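Local structure of condensin complex subunit 3 (Schizosaccharomyces pombe, 5OQR) at residues V96-C101 with R138-V143; K386-S391 with I406-K411; N390-M395 with L463-C468. The protein serves as a regulatory HEAT-repeat subunit of condensin, the complex that converts interphase chromatin into condensed, mitotic-like chromosomes. All coordinates share one frame; numbering follows the deposited sequence.

Contact 1 of 3, residues V96-C101 with R138-V143; sequences VRYRCC and RLEAVV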
ATOM      1  N   VAL A  96     -26.355  28.207   8.812  1.00103.51           N
ATOM      2  CA  VAL A  96     -26.961  29.092   7.821  1.00104.41           C
ATOM      3  C   VAL A  96     -26.184  29.019   6.515  1.00 97.27           C
ATOM      4  O   VAL A  96     -26.765  29.039   5.424  1.00 86.91           O
ATOM      5  CB  VAL A  96     -27.035  30.531   8.366  1.00111.08           C
ATOM      6  CG1 VAL A  96     -27.437  31.515   7.268  1.00101.05           C
ATOM      7  CG2 VAL A  96     -28.026  30.600   9.515  1.00117.09           C
ATOM      8  N   ARG A  97     -24.855  28.935   6.604  1.00106.41           N
ATOM      9  CA  ARG A  97     -24.044  28.729   5.408  1.00106.89           C
ATOM     10  C   ARG A  97     -24.225  27.319   4.859  1.00100.64           C
ATOM     11  O   ARG A  97     -24.310  27.126   3.641  1.00 94.09           O
ATOM     12  CB  ARG A  97     -22.574  28.989   5.724  1.00108.57           C
ATOM     13  CG  ARG A  97     -22.082  30.376   5.349  1.00115.90           C
ATOM     14  CD  ARG A  97     -20.623  30.545   5.731  1.00118.39           C
ATOM     15  NE  ARG A  97     -20.410  30.274   7.149  1.00113.09           N
ATOM     16  CZ  ARG A  97     -19.223  30.048   7.701  1.00112.07           C
ATOM     17  NH1 ARG A  97     -18.128  30.055   6.953  1.00124.86           N
ATOM     18  NH2 ARG A  97     -19.133  29.810   9.001  1.00112.12           N
ATOM     19  N   TYR A  98     -24.279  26.322   5.744  1.00 96.73           N
ATOM     20  CA  TYR A  98     -24.410  24.939   5.299  1.00 84.71           C
ATOM     21  C   TYR A  98     -25.786  24.681   4.699  1.00 84.53           C
ATOM     22  O   TYR A  98     -25.901  24.006   3.671  1.00 80.92           O
ATOM     23  CB  TYR A  98     -24.136  23.994   6.470  1.00 85.94           C
ATOM     24  CG  TYR A  98     -24.829  22.656   6.377  1.00 86.06           C
ATOM     25  CD1 TYR A  98     -24.347  21.659   5.543  1.00 82.65           C
ATOM     26  CD2 TYR A  98     -25.955  22.383   7.139  1.00 90.19           C
ATOM     27  CE1 TYR A  98     -24.974  20.432   5.461  1.00 85.81           C
ATOM     28  CE2 TYR A  98     -26.590  21.160   7.065  1.00 94.21           C
ATOM     29  CZ  TYR A  98     -26.094  20.187   6.223  1.00 93.14           C
ATOM     30  OH  TYR A  98     -26.722  18.966   6.146  1.00 92.69           O
ATOM     31  N   ARG A  99     -26.841  25.213   5.320  1.00 91.94           N
ATOM     32  CA  ARG A  99     -28.176  25.060   4.753  1.00 86.52           C
ATOM     33  C   ARG A  99     -28.294  25.794   3.424  1.00 82.03           C
ATOM     34  O   ARG A  99     -28.849  25.257   2.460  1.00 85.41           O
ATOM     35  CB  ARG A  99     -29.231  25.565   5.740  1.00 89.16           C
ATOM     36  CG  ARG A  99     -29.317  24.765   7.035  1.00 88.23           C
ATOM     37  CD  ARG A  99     -29.780  23.337   6.794  1.00 85.42           C
ATOM     38  NE  ARG A  99     -29.920  22.591   8.041  1.00 87.44           N
ATOM     39  CZ  ARG A  99     -30.117  21.278   8.112  1.00 88.87           C
ATOM     40  NH1 ARG A  99     -30.196  20.551   7.004  1.00 92.64           N
ATOM     41  NH2 ARG A  99     -30.232  20.688   9.292  1.00 94.92           N
ATOM     42  N   CYS A 100     -27.775  27.021   3.351  1.00 85.18           N
ATOM     43  CA  CYS A 100     -27.816  27.765   2.096  1.00 88.01           C
ATOM     44  C   CYS A 100     -27.171  26.967   0.969  1.00 85.06           C
ATOM     45  O   CYS A 100     -27.765  26.790  -0.101  1.00 80.15           O
ATOM     46  CB  CYS A 100     -27.122  29.117   2.264  1.00 97.14           C
ATOM     47  SG  CYS A 100     -28.146  30.390   3.039  1.00 76.76           S
ATOM     48  N   CYS A 101     -25.951  26.475   1.193  1.00 90.79           N
ATOM     49  CA  CYS A 101     -25.304  25.635   0.191  1.00 85.80           C
ATOM     50  C   CYS A 101     -26.099  24.359  -0.046  1.00 79.63           C
ATOM     51  O   CYS A 101     -26.235  23.905  -1.188  1.00 81.76           O
ATOM     52  CB  CYS A 101     -23.878  25.305   0.628  1.00 85.86           C
ATOM     53  SG  CYS A 101     -22.765  26.725   0.649  1.00 84.64           S
ATOM     54  N   ARG A 138     -18.071  23.094   3.043  1.00 82.81           N
ATOM     55  CA  ARG A 138     -17.350  22.697   1.840  1.00 79.45           C
ATOM     56  C   ARG A 138     -18.053  21.545   1.135  1.00 70.25           C
ATOM     57  O   ARG A 138     -18.229  21.562  -0.089  1.00 62.93           O
ATOM     58  CB  ARG A 138     -15.918  22.309   2.199  1.00 86.50           C
ATOM     59  CG  ARG A 138     -15.025  23.484   2.552  1.00 96.06           C
ATOM     60  CD  ARG A 138     -13.663  23.002   3.011  1.00 89.11           C
ATOM     61  NE  ARG A 138     -13.658  22.687   4.439  1.00 94.19           N
ATOM     62  CZ  ARG A 138     -12.813  21.845   5.026  1.00 83.61           C
ATOM     63  NH1 ARG A 138     -11.897  21.204   4.312  1.00 88.14           N
ATOM     64  NH2 ARG A 138     -12.892  21.634   6.333  1.00 87.15           N
ATOM     65  N   LEU A 139     -18.459  20.529   1.898  1.00 66.35           N
ATOM     66  CA  LEU A 139     -19.140  19.377   1.321  1.00 69.73           C
ATOM     67  C   LEU A 139     -20.298  19.819   0.434  1.00 70.75           C
ATOM     68  O   LEU A 139     -20.346  19.498  -0.757  1.00 70.57           O
ATOM     69  CB  LEU A 139     -19.633  18.456   2.441  1.00 70.41           C
ATOM     70  CG  LEU A 139     -19.896  16.988   2.087  1.00 70.19           C
ATOM     71  CD1 LEU A 139     -20.236  16.212   3.347  1.00 77.39           C
ATOM     72  CD2 LEU A 139     -21.002  16.828   1.052  1.00 71.11           C
ATOM     73  N   GLU A 140     -21.245  20.563   1.003  1.00 79.63           N
ATOM     74  CA  GLU A 140     -22.406  20.999   0.239  1.00 73.54           C
ATOM     75  C   GLU A 140     -22.053  22.048  -0.805  1.00 70.90           C
ATOM     76  O   GLU A 140     -22.801  22.217  -1.773  1.00 64.19           O
ATOM     77  CB  GLU A 140     -23.474  21.547   1.185  1.00 75.82           C
ATOM     78  CG  GLU A 140     -23.971  20.541   2.204  1.00 72.91           C
ATOM     79  CD  GLU A 140     -24.709  19.383   1.567  1.00 77.08           C
ATOM     80  OE1 GLU A 140     -25.035  19.473   0.365  1.00 77.13           O
ATOM     81  OE2 GLU A 140     -24.964  18.382   2.269  1.00 73.29           O
ATOM     82  N   ALA A 141     -20.933  22.753  -0.636  1.00 71.45           N
ATOM     83  CA  ALA A 141     -20.578  23.809  -1.577  1.00 67.51           C
ATOM     84  C   ALA A 141     -20.123  23.232  -2.910  1.00 78.65           C
ATOM     85  O   ALA A 141     -20.530  23.716  -3.972  1.00 81.52           O
ATOM     86  CB  ALA A 141     -19.491  24.700  -0.978  1.00 78.48           C
ATOM     87  N   VAL A 142     -19.279  22.199  -2.879  1.00 80.10           N
ATOM     88  CA  VAL A 142     -18.806  21.602  -4.125  1.00 83.62           C
ATOM     89  C   VAL A 142     -19.972  20.982  -4.883  1.00 82.12           C
ATOM     90  O   VAL A 142     -20.028  21.032  -6.117  1.00 73.78           O
ATOM     91  CB  VAL A 142     -17.693  20.572  -3.847  1.00 85.09           C
ATOM     92  CG1 VAL A 142     -16.562  21.212  -3.047  1.00 80.91           C
ATOM     93  CG2 VAL A 142     -18.237  19.352  -3.117  1.00 78.19           C
ATOM     94  N   VAL A 143     -20.926  20.394  -4.157  1.00 80.58           N
ATOM     95  CA  VAL A 143     -22.116  19.848  -4.802  1.00 82.77           C
ATOM     96  C   VAL A 143     -22.881  20.961  -5.503  1.00 82.40           C
ATOM     97  O   VAL A 143     -23.300  20.822  -6.658  1.00 82.12           O
ATOM     98  CB  VAL A 143     -23.001  19.117  -3.774  1.00 79.11           C
ATOM     99  CG1 VAL A 143     -24.198  18.473  -4.462  1.00 69.90           C
ATOM    100  CG2 VAL A 143     -22.198  18.065  -3.023  1.00 78.41           C
TER
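With CG of Y98 anti to the backbone N (chi1 153°) and CG of E140 anti to its own carbonyl carbon, a tyrosine ring and a glutamate methylene are brought against each other between the two helices. The glutamate chain bends again at its second torsion, which lays the carboxylate next to the ring instead of beyond it. CE1 of Y98 is 3.4 Å from CG of E140, and CD1 of Y98 is 3.5 Å from that same CG, so the glutamate methylene meets the ring obliquely at its CD1 and CE1 atoms. The carboxylate is turned 63° from the ring plane, and its OE2 is 3.8 Å from CE1 of Y98. Segment 96-101 belongs to HEAT 2 and segment 138-143 to HEAT 3; their short axes run nearly parallel, 25° apart with a closest approach of 8.4 Å, as expected where equivalent helices of successive HEAT repeats stack along a solenoid. About one turn on from Y98, C101 faces the other helix: CB of C101 lies 3.8 Å from CB of E140. A141 fits in beside it, with SG of C101 4.2 Å from CB of A141. An alanine in place of E140 would keep the CB contact to C101 but would probably leave CD1 and CE1 of Y98 without the methylene that packs on them. Flanking the contact, R97 forms a salt bridge with D132 and R138 with D170, while L139, V142 and V143 pack against helix 173-182.

Contact 2 of 3, residues K386-S391 with I406-K411; sequences KSLTNS and IELLRK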
ATOM      1  N   LYS A 386      14.357 -36.022 -20.455  1.00 40.80           N
ATOM      2  CA  LYS A 386      15.128 -36.054 -21.692  1.00 36.53           C
ATOM      3  C   LYS A 386      15.021 -34.731 -22.435  1.00 40.50           C
ATOM      4  O   LYS A 386      16.030 -34.157 -22.858  1.00 39.64           O
ATOM      5  CB  LYS A 386      14.642 -37.198 -22.577  1.00 58.64           C
ATOM      6  CG  LYS A 386      15.674 -38.264 -22.849  1.00 65.05           C
ATOM      7  CD  LYS A 386      15.077 -39.341 -23.729  1.00 79.16           C
ATOM      8  CE  LYS A 386      16.087 -40.408 -24.077  1.00 93.87           C
ATOM      9  NZ  LYS A 386      15.404 -41.679 -24.439  1.00104.02           N
ATOM     10  N   SER A 387      13.795 -34.237 -22.613  1.00 40.85           N
ATOM     11  CA  SER A 387      13.596 -32.973 -23.315  1.00 38.98           C
ATOM     12  C   SER A 387      14.376 -31.849 -22.647  1.00 36.90           C
ATOM     13  O   SER A 387      15.085 -31.088 -23.315  1.00 34.52           O
ATOM     14  CB  SER A 387      12.105 -32.641 -23.368  1.00 43.52           C
ATOM     15  OG  SER A 387      11.876 -31.433 -24.070  1.00 49.51           O
ATOM     16  N   LEU A 388      14.259 -31.729 -21.323  1.00 37.12           N
ATOM     17  CA  LEU A 388      14.998 -30.695 -20.609  1.00 37.12           C
ATOM     18  C   LEU A 388      16.497 -30.920 -20.719  1.00 32.68           C
ATOM     19  O   LEU A 388      17.260 -29.978 -20.963  1.00 33.00           O
ATOM     20  CB  LEU A 388      14.566 -30.666 -19.143  1.00 40.02           C
ATOM     21  CG  LEU A 388      13.091 -30.342 -18.899  1.00 38.08           C
ATOM     22  CD1 LEU A 388      12.725 -30.589 -17.448  1.00 36.66           C
ATOM     23  CD2 LEU A 388      12.787 -28.909 -19.288  1.00 35.20           C
ATOM     24  N   THR A 389      16.941 -32.166 -20.552  1.00 33.17           N
ATOM     25  CA  THR A 389      18.358 -32.476 -20.693  1.00 36.43           C
ATOM     26  C   THR A 389      18.874 -32.072 -22.067  1.00 43.19           C
ATOM     27  O   THR A 389      20.023 -31.640 -22.206  1.00 45.56           O
ATOM     28  CB  THR A 389      18.594 -33.965 -20.457  1.00 38.15           C
ATOM     29  OG1 THR A 389      18.010 -34.354 -19.210  1.00 38.03           O
ATOM     30  CG2 THR A 389      20.083 -34.276 -20.434  1.00 43.15           C
ATOM     31  N   ASN A 390      18.039 -32.209 -23.096  1.00 40.74           N
ATOM     32  CA  ASN A 390      18.459 -31.850 -24.444  1.00 40.92           C
ATOM     33  C   ASN A 390      18.451 -30.340 -24.644  1.00 42.75           C
ATOM     34  O   ASN A 390      19.411 -29.774 -25.176  1.00 49.59           O
ATOM     35  CB  ASN A 390      17.550 -32.526 -25.472  1.00 52.67           C
ATOM     36  CG  ASN A 390      17.830 -32.065 -26.889  1.00 56.96           C
ATOM     37  OD1 ASN A 390      18.776 -32.523 -27.528  1.00 58.89           O
ATOM     38  ND2 ASN A 390      17.006 -31.151 -27.388  1.00 57.89           N
ATOM     39  N   SER A 391      17.377 -29.673 -24.220  1.00 40.93           N
ATOM     40  CA  SER A 391      17.257 -28.237 -24.448  1.00 38.85           C
ATOM     41  C   SER A 391      18.395 -27.471 -23.789  1.00 37.42           C
ATOM     42  O   SER A 391      18.876 -26.470 -24.333  1.00 35.38           O
ATOM     43  CB  SER A 391      15.911 -27.739 -23.928  1.00 41.82           C
ATOM     44  OG  SER A 391      14.845 -28.467 -24.507  1.00 51.47           O
ATOM     45  N   ILE A 406      16.073 -25.415 -15.193  1.00 25.99           N
ATOM     46  CA  ILE A 406      16.896 -26.109 -14.211  1.00 27.41           C
ATOM     47  C   ILE A 406      16.104 -26.392 -12.942  1.00 29.66           C
ATOM     48  O   ILE A 406      16.342 -27.398 -12.265  1.00 31.19           O
ATOM     49  CB  ILE A 406      18.165 -25.287 -13.929  1.00 27.61           C
ATOM     50  CG1 ILE A 406      19.028 -25.235 -15.194  1.00 25.97           C
ATOM     51  CG2 ILE A 406      18.946 -25.876 -12.752  1.00 30.67           C
ATOM     52  CD1 ILE A 406      20.253 -24.354 -15.098  1.00 28.53           C
ATOM     53  N   GLU A 407      15.155 -25.522 -12.595  1.00 31.29           N
ATOM     54  CA  GLU A 407      14.300 -25.783 -11.443  1.00 30.43           C
ATOM     55  C   GLU A 407      13.394 -26.982 -11.697  1.00 29.49           C
ATOM     56  O   GLU A 407      13.217 -27.832 -10.818  1.00 27.47           O
ATOM     57  CB  GLU A 407      13.474 -24.539 -11.122  1.00 32.91           C
ATOM     58  CG  GLU A 407      12.514 -24.700  -9.961  1.00 39.31           C
ATOM     59  CD  GLU A 407      11.738 -23.428  -9.671  1.00 53.08           C
ATOM     60  OE1 GLU A 407      12.060 -22.381 -10.274  1.00 46.12           O
ATOM     61  OE2 GLU A 407      10.804 -23.475  -8.843  1.00 51.54           O
ATOM     62  N   LEU A 408      12.814 -27.065 -12.895  1.00 31.94           N
ATOM     63  CA  LEU A 408      11.987 -28.213 -13.248  1.00 30.88           C
ATOM     64  C   LEU A 408      12.820 -29.482 -13.369  1.00 33.29           C
ATOM     65  O   LEU A 408      12.341 -30.571 -13.042  1.00 33.32           O
ATOM     66  CB  LEU A 408      11.247 -27.922 -14.553  1.00 27.51           C
ATOM     67  CG  LEU A 408      10.329 -28.998 -15.129  1.00 30.08           C
ATOM     68  CD1 LEU A 408       9.229 -29.367 -14.159  1.00 26.51           C
ATOM     69  CD2 LEU A 408       9.744 -28.504 -16.440  1.00 27.88           C
ATOM     70  N   LEU A 409      14.065 -29.361 -13.828  1.00 32.15           N
ATOM     71  CA  LEU A 409      14.959 -30.511 -13.860  1.00 28.54           C
ATOM     72  C   LEU A 409      15.143 -31.093 -12.464  1.00 26.46           C
ATOM     73  O   LEU A 409      14.989 -32.302 -12.257  1.00 30.29           O
ATOM     74  CB  LEU A 409      16.303 -30.096 -14.456  1.00 30.34           C
ATOM     75  CG  LEU A 409      17.177 -31.210 -15.025  1.00 31.03           C
ATOM     76  CD1 LEU A 409      16.664 -31.641 -16.388  1.00 33.09           C
ATOM     77  CD2 LEU A 409      18.621 -30.755 -15.110  1.00 34.20           C
ATOM     78  N   ARG A 410      15.473 -30.242 -11.492  1.00 29.59           N
ATOM     79  CA  ARG A 410      15.605 -30.690 -10.107  1.00 32.56           C
ATOM     80  C   ARG A 410      14.370 -31.450  -9.648  1.00 31.85           C
ATOM     81  O   ARG A 410      14.479 -32.494  -8.997  1.00 36.41           O
ATOM     82  CB  ARG A 410      15.850 -29.486  -9.196  1.00 32.07           C
ATOM     83  CG  ARG A 410      15.802 -29.789  -7.703  1.00 33.81           C
ATOM     84  CD  ARG A 410      16.925 -30.718  -7.282  1.00 37.72           C
ATOM     85  NE  ARG A 410      16.827 -31.081  -5.872  1.00 46.71           N
ATOM     86  CZ  ARG A 410      16.225 -32.172  -5.409  1.00 50.08           C
ATOM     87  NH1 ARG A 410      15.657 -33.036  -6.238  1.00 48.06           N
ATOM     88  NH2 ARG A 410      16.192 -32.403  -4.104  1.00 62.58           N
ATOM     89  N   LYS A 411      13.186 -30.931  -9.966  1.00 35.86           N
ATOM     90  CA  LYS A 411      11.949 -31.570  -9.534  1.00 36.32           C
ATOM     91  C   LYS A 411      11.808 -32.977 -10.100  1.00 37.87           C
ATOM     92  O   LYS A 411      11.218 -33.846  -9.451  1.00 43.60           O
ATOM     93  CB  LYS A 411      10.765 -30.703  -9.951  1.00 33.56           C
ATOM     94  CG  LYS A 411       9.405 -31.268  -9.612  1.00 33.94           C
ATOM     95  CD  LYS A 411       8.327 -30.476 -10.323  1.00 53.52           C
ATOM     96  CE  LYS A 411       6.997 -31.193 -10.300  1.00 57.30           C
ATOM     97  NZ  LYS A 411       6.272 -31.007  -9.013  1.00 67.84           N
TER
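L388 and L409 have the nearest CA atoms, 6.8 Å apart, where two helices of HEAT 6 run roughly antiparallel, their short axes 143° apart and 10.1 Å distant at closest approach. That spacing is bridged by leucine side chains, and L388 carries most of it because it reaches both partners with different atoms. Its CB meets one branch of L409, with CB of L388 3.6 Å from CD1 of L409. Its CD1 meets the branch point of the other leucine: CD1 of L388 is 3.7 Å from CG of L408 and 3.8 Å from CD2 of L408. The L388 and L408 side chains cross at about a right angle, so the methyl of one lands on the fork of the other. L409 arrives differently. Its CG lies opposite the backbone N (chi1 -159°), and this torsion, with the turn at chi2, brings CD1 over to L388 and T389, although the bond from CA to CB does not itself aim there. The same CD1 of L409 is 4.1 Å from OG1 of T389, a loose contact with a hydroxyl that is hydrogen-bonded to the carbonyl of L385 in its own helix. A second hydroxyl is handled likewise within the helix: OG of S391 donates to O of S387 over 2.9 Å, from above the carbonyl plane, and that oxygen also accepts from N of S391. The arrangement is the paired-helix packing of a HEAT repeat. L408 goes on to touch L367 and L371 of helix 356-372, S387 and S391 meet helix 336-348, and T389 and I406 lean on helix 416-434.

Contact 3 of 3, residues N390-M395 with L463-C468; sequences NSLSTM and LSYVQC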
ATOM      1  N   ASN A 390      18.039 -32.209 -23.096  1.00 40.74           N
ATOM      2  CA  ASN A 390      18.459 -31.850 -24.444  1.00 40.92           C
ATOM      3  C   ASN A 390      18.451 -30.340 -24.644  1.00 42.75           C
ATOM      4  O   ASN A 390      19.411 -29.774 -25.176  1.00 49.59           O
ATOM      5  CB  ASN A 390      17.550 -32.526 -25.472  1.00 52.67           C
ATOM      6  CG  ASN A 390      17.830 -32.065 -26.889  1.00 56.96           C
ATOM      7  OD1 ASN A 390      18.776 -32.523 -27.528  1.00 58.89           O
ATOM      8  ND2 ASN A 390      17.006 -31.151 -27.388  1.00 57.89           N
ATOM      9  N   SER A 391      17.377 -29.673 -24.220  1.00 40.93           N
ATOM     10  CA  SER A 391      17.257 -28.237 -24.448  1.00 38.85           C
ATOM     11  C   SER A 391      18.395 -27.471 -23.789  1.00 37.42           C
ATOM     12  O   SER A 391      18.876 -26.470 -24.333  1.00 35.38           O
ATOM     13  CB  SER A 391      15.911 -27.739 -23.928  1.00 41.82           C
ATOM     14  OG  SER A 391      14.845 -28.467 -24.507  1.00 51.47           O
ATOM     15  N   LEU A 392      18.837 -27.918 -22.614  1.00 39.50           N
ATOM     16  CA  LEU A 392      19.924 -27.228 -21.929  1.00 44.89           C
ATOM     17  C   LEU A 392      21.268 -27.523 -22.576  1.00 42.74           C
ATOM     18  O   LEU A 392      22.178 -26.690 -22.517  1.00 39.58           O
ATOM     19  CB  LEU A 392      19.952 -27.629 -20.454  1.00 47.96           C
ATOM     20  CG  LEU A 392      18.787 -27.126 -19.600  1.00 37.44           C
ATOM     21  CD1 LEU A 392      18.640 -27.976 -18.351  1.00 32.86           C
ATOM     22  CD2 LEU A 392      18.992 -25.665 -19.234  1.00 36.45           C
ATOM     23  N   SER A 393      21.409 -28.691 -23.201  1.00 45.66           N
ATOM     24  CA  SER A 393      22.691 -29.089 -23.767  1.00 46.23           C
ATOM     25  C   SER A 393      22.934 -28.487 -25.146  1.00 40.78           C
ATOM     26  O   SER A 393      24.085 -28.203 -25.493  1.00 51.04           O
ATOM     27  CB  SER A 393      22.772 -30.612 -23.850  1.00 41.09           C
ATOM     28  OG  SER A 393      22.743 -31.195 -22.560  1.00 42.85           O
ATOM     29  N   THR A 394      21.885 -28.282 -25.937  1.00 46.20           N
ATOM     30  CA  THR A 394      22.033 -27.877 -27.331  1.00 52.64           C
ATOM     31  C   THR A 394      21.519 -26.476 -27.622  1.00 53.02           C
ATOM     32  O   THR A 394      22.166 -25.732 -28.362  1.00 65.06           O
ATOM     33  CB  THR A 394      21.304 -28.868 -28.246  1.00 54.41           C
ATOM     34  OG1 THR A 394      19.890 -28.687 -28.123  1.00 67.58           O
ATOM     35  CG2 THR A 394      21.661 -30.305 -27.882  1.00 52.26           C
ATOM     36  N   MET A 395      20.376 -26.091 -27.064  1.00 47.68           N
ATOM     37  CA  MET A 395      19.773 -24.813 -27.398  1.00 54.99           C
ATOM     38  C   MET A 395      20.440 -23.682 -26.620  1.00 58.63           C
ATOM     39  O   MET A 395      21.296 -23.899 -25.757  1.00 61.62           O
ATOM     40  CB  MET A 395      18.276 -24.842 -27.104  1.00 59.76           C
ATOM     41  CG  MET A 395      17.537 -25.976 -27.775  1.00 59.64           C
ATOM     42  SD  MET A 395      15.769 -25.911 -27.458  1.00 51.55           S
ATOM     43  CE  MET A 395      15.301 -27.567 -27.943  1.00 53.99           C
ATOM     44  N   LEU A 463      28.214 -20.375 -16.482  1.00 34.75           N
ATOM     45  CA  LEU A 463      28.089 -19.856 -15.127  1.00 31.35           C
ATOM     46  C   LEU A 463      26.632 -19.688 -14.724  1.00 32.85           C
ATOM     47  O   LEU A 463      26.287 -19.885 -13.555  1.00 39.37           O
ATOM     48  CB  LEU A 463      28.829 -18.527 -15.007  1.00 35.20           C
ATOM     49  CG  LEU A 463      30.351 -18.588 -15.148  1.00 36.06           C
ATOM     50  CD1 LEU A 463      30.931 -17.188 -15.220  1.00 37.18           C
ATOM     51  CD2 LEU A 463      30.966 -19.359 -13.992  1.00 34.14           C
ATOM     52  N   SER A 464      25.764 -19.326 -15.669  1.00 30.95           N
ATOM     53  CA  SER A 464      24.338 -19.274 -15.371  1.00 33.11           C
ATOM     54  C   SER A 464      23.796 -20.650 -15.015  1.00 30.75           C
ATOM     55  O   SER A 464      22.884 -20.761 -14.189  1.00 31.31           O
ATOM     56  CB  SER A 464      23.577 -18.694 -16.560  1.00 38.81           C
ATOM     57  OG  SER A 464      23.991 -17.366 -16.819  1.00 47.97           O
ATOM     58  N   TYR A 465      24.333 -21.708 -15.626  1.00 32.60           N
ATOM     59  CA  TYR A 465      23.942 -23.059 -15.242  1.00 29.02           C
ATOM     60  C   TYR A 465      24.516 -23.421 -13.880  1.00 26.40           C
ATOM     61  O   TYR A 465      23.861 -24.102 -13.085  1.00 24.74           O
ATOM     62  CB  TYR A 465      24.409 -24.071 -16.290  1.00 33.15           C
ATOM     63  CG  TYR A 465      23.633 -24.073 -17.588  1.00 31.23           C
ATOM     64  CD1 TYR A 465      22.896 -22.969 -17.994  1.00 38.46           C
ATOM     65  CD2 TYR A 465      23.636 -25.191 -18.409  1.00 37.16           C
ATOM     66  CE1 TYR A 465      22.192 -22.981 -19.184  1.00 39.56           C
ATOM     67  CE2 TYR A 465      22.936 -25.211 -19.595  1.00 40.06           C
ATOM     68  CZ  TYR A 465      22.218 -24.105 -19.978  1.00 32.62           C
ATOM     69  OH  TYR A 465      21.520 -24.130 -21.161  1.00 41.69           O
ATOM     70  N   VAL A 466      25.746 -22.988 -13.605  1.00 28.21           N
ATOM     71  CA  VAL A 466      26.345 -23.209 -12.293  1.00 29.81           C
ATOM     72  C   VAL A 466      25.544 -22.479 -11.227  1.00 29.81           C
ATOM     73  O   VAL A 466      25.277 -23.018 -10.147  1.00 33.24           O
ATOM     74  CB  VAL A 466      27.816 -22.755 -12.291  1.00 26.02           C
ATOM     75  CG1 VAL A 466      28.470 -23.080 -10.961  1.00 26.09           C
ATOM     76  CG2 VAL A 466      28.583 -23.407 -13.426  1.00 33.65           C
ATOM     77  N   GLN A 467      25.152 -21.241 -11.517  1.00 29.56           N
ATOM     78  CA  GLN A 467      24.384 -20.454 -10.563  1.00 29.01           C
ATOM     79  C   GLN A 467      23.081 -21.154 -10.199  1.00 29.87           C
ATOM     80  O   GLN A 467      22.731 -21.267  -9.020  1.00 37.83           O
ATOM     81  CB  GLN A 467      24.114 -19.069 -11.147  1.00 34.62           C
ATOM     82  CG  GLN A 467      23.532 -18.076 -10.172  1.00 44.29           C
ATOM     83  CD  GLN A 467      23.300 -16.723 -10.808  1.00 51.51           C
ATOM     84  OE1 GLN A 467      23.711 -16.482 -11.942  1.00 45.30           O
ATOM     85  NE2 GLN A 467      22.639 -15.831 -10.082  1.00 61.94           N
ATOM     86  N   CYS A 468      22.350 -21.641 -11.203  1.00 27.11           N
ATOM     87  CA  CYS A 468      21.085 -22.314 -10.935  1.00 31.21           C
ATOM     88  C   CYS A 468      21.294 -23.654 -10.244  1.00 33.80           C
ATOM     89  O   CYS A 468      20.399 -24.131  -9.538  1.00 30.86           O
ATOM     90  CB  CYS A 468      20.309 -22.512 -12.235  1.00 28.42           C
ATOM     91  SG  CYS A 468      19.666 -21.000 -12.958  1.00 38.59           S
TER
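Y465 crosses from helix 457-471 to L392, near the C-terminal end of helix 378-394 in HEAT 6, and so ties two helices of the superhelical array that are well separated in sequence. Its CB points toward the other segment, and CG is set anti to the carbonyl carbon (chi1 -74°), which directs the ring toward L392, whose CA is 8.8 Å from CA of Y465. From there the ring atoms take up the leucine one after another. On one side CE1 of Y465 is 4.2 Å from CD2 of L392. On the other, CE2 of Y465 is 3.9 Å from CB of L392 and also close to the leucine carbonyl oxygen. CZ of Y465 then packs at 3.7 Å from CD2 of L392, the two side chains crossing at a slant. I402 of helix 399-412 and I427 of helix 416-434 also touch Y465, and I426 touches L392. The hydroxyl is accommodated by the backbone: OH of Y465 donates to O of L392 at 3.0 Å. The acceptor lies at the edge of the ring, and the hydroxyl approaches in the carbonyl plane, on a lone pair, with a C=O...O angle of 116°.

All three contacts are buried helix-to-helix packing, but contact 1 sits far from the other two: its centre is 69 Å from that of contact 2 and 70 Å from that of contact 3, on opposite sides of the chain's centre. Contacts 2 and 3 are neighbours, their centres 9 Å apart, and share helix 378-394; CD1 of I406 touches CB of C468 at 3.4 Å, joining them. Contact 1 joins successive repeats, contact 2 pairs helices within one repeat, and contact 3 reaches a later helix. The chemistry differs: partly exposed glutamate against tyrosine, mainly leucine against leucine, then a tyrosine hydroxyl on a backbone carbonyl.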